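Local structure of hypothetical bacterial 6-phosphogluconolactonase (Bacteroides fragilis, 3SCY) at residues R161-P164 / L169-D172. The protein is a putative 6-phosphogluconolactonase, a seven-bladed beta-propeller that probably hydrolyses 6-phosphogluconolactone to 6-phosphogluconate. Sequence-based numbering, arbitrary orientation.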
loop_
_atom_site.group_PDB
_atom_site.type_symbol
_atom_site.label_atom_id
_atom_site.label_comp_id
_atom_site.label_asym_id
_atom_site.label_seq_id
_atom_site.Cartn_x
_atom_site.Cartn_y
_atom_site.Cartn_z
ATOM N N ARG A 161 -5.174 -6.055 4.318
ATOM C CA ARG A 161 -4.395 -5.764 5.519
ATOM C C ARG A 161 -4.644 -6.747 6.626
ATOM O O ARG A 161 -5.790 -7.074 6.911
ATOM C CB ARG A 161 -4.724 -4.381 6.101
ATOM C CG ARG A 161 -4.519 -3.177 5.176
ATOM C CD ARG A 161 -3.089 -3.069 4.589
ATOM N NE ARG A 161 -2.020 -3.297 5.563
ATOM C CZ ARG A 161 -1.567 -2.389 6.420
ATOM N NH1 ARG A 161 -2.075 -1.162 6.429
ATOM N NH2 ARG A 161 -0.600 -2.701 7.277
ATOM N N ILE A 162 -3.573 -7.180 7.303
ATOM C CA ILE A 162 -3.701 -7.997 8.493
ATOM C C ILE A 162 -3.835 -7.023 9.645
ATOM O O ILE A 162 -3.093 -6.029 9.673
ATOM C CB ILE A 162 -2.497 -8.938 8.592
ATOM C CG1 ILE A 162 -2.571 -9.949 7.419
ATOM C CG2 ILE A 162 -2.482 -9.675 9.973
ATOM C CD1 ILE A 162 -1.257 -10.685 7.084
ATOM N N THR A 163 -4.802 -7.247 10.553
ATOM C CA THR A 163 -5.067 -6.343 11.666
ATOM C C THR A 163 -3.883 -6.343 12.662
ATOM O O THR A 163 -3.141 -7.330 12.743
ATOM C CB THR A 163 -6.417 -6.648 12.330
ATOM O OG1 THR A 163 -6.434 -8.032 12.643
ATOM C CG2 THR A 163 -7.598 -6.313 11.403
ATOM N N PRO A 164 -3.732 -5.280 13.482
ATOM C CA PRO A 164 -2.570 -5.213 14.398
ATOM C C PRO A 164 -2.539 -6.286 15.477
ATOM O O PRO A 164 -1.512 -6.452 16.144
ATOM C CB PRO A 164 -2.698 -3.834 15.051
ATOM C CG PRO A 164 -3.592 -3.072 14.183
ATOM C CD PRO A 164 -4.506 -4.016 13.505
ATOM N N LEU A 169 -8.040 -10.361 8.543
ATOM C CA LEU A 169 -7.624 -9.749 7.292
ATOM C C LEU A 169 -8.788 -8.893 6.813
ATOM O O LEU A 169 -9.916 -9.394 6.722
ATOM C CB LEU A 169 -7.205 -10.777 6.237
ATOM C CG LEU A 169 -6.678 -10.154 4.928
ATOM C CD1 LEU A 169 -5.447 -10.835 4.444
ATOM C CD2 LEU A 169 -7.757 -10.163 3.847
ATOM N N LEU A 170 -8.527 -7.603 6.553
ATOM C CA LEU A 170 -9.527 -6.662 6.046
ATOM C C LEU A 170 -9.216 -6.346 4.605
ATOM O O LEU A 170 -8.057 -6.052 4.275
ATOM C CB LEU A 170 -9.587 -5.403 6.909
ATOM C CG LEU A 170 -9.892 -5.634 8.398
ATOM C CD1 LEU A 170 -9.940 -4.329 9.132
ATOM C CD2 LEU A 170 -11.253 -6.330 8.607
ATOM N N ALA A 171 -10.204 -6.470 3.719
ATOM C CA ALA A 171 -9.982 -6.271 2.299
ATOM C C ALA A 171 -10.871 -5.160 1.763
ATOM O O ALA A 171 -12.108 -5.283 1.789
ATOM C CB ALA A 171 -10.243 -7.579 1.565
ATOM N N ASP A 172 -10.246 -4.075 1.263
ATOM C CA ASP A 172 -11.004 -2.917 0.764
ATOM C C ASP A 172 -11.544 -3.175 -0.609
ATOM O O ASP A 172 -10.779 -3.541 -1.516
ATOM C CB ASP A 172 -10.106 -1.668 0.713
ATOM C CG ASP A 172 -9.619 -1.153 2.043
ATOM O OD1 ASP A 172 -10.156 -1.586 3.080
ATOM O OD2 ASP A 172 -8.711 -0.274 2.045
#
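R161 and L170 form an antiparallel hydrogen-bonded pair near the turn end of a beta hairpin, within one four-stranded blade of the seven-bladed propeller. The hairpin joins strands 157-162 and 168-173. Two backbone bonds make the pair. R161 N donates to L170 O at 2.9 Å, and L170 N donates back to R161 O at 2.8 Å. Both are nearly straight, with N-H...O angles of 163° and 166°. R161 O also receives a CA-H...O contact from L169 CA at 3.3 Å, so two neighbouring residues of the second strand meet this one oxygen.

I162 faces L169 in the next, non-hydrogen-bonded pair, where the CA atoms come to 4.5 Å. Their side chains share one face of the sheet and touch lightly, I162 CG1 lying 4.2 Å from L169 CD1. R161 and L170 point to the other face. Just past the strand end, T163 adds a closer apolar touch on L170. Its methyl CG2 sits 3.8 Å from L170 CD1, and the two side chains cross at about a right angle. With chi1 at 52°, T163 CG2 lies anti to its own carbonyl carbon, beside the backbone N, and meets L170, while OG1 hydrogen-bonds with D165 OD1 and Y168 N within the turn. This ties the loop between the strands together.

The R161 chain folds at its middle torsions and carries the guanidinium off from L170, to where NH1 hydrogen-bonds L216 O. That bond reaches strand 213-218 of the following blade, whose L216 and F218 also pack on L170. I162 meets T106 of the preceding blade. Within the blade, strand 178-184 continues the sheet beyond 168-173, through backbone hydrogen bonds of L169 with F182 and of A171 with H180.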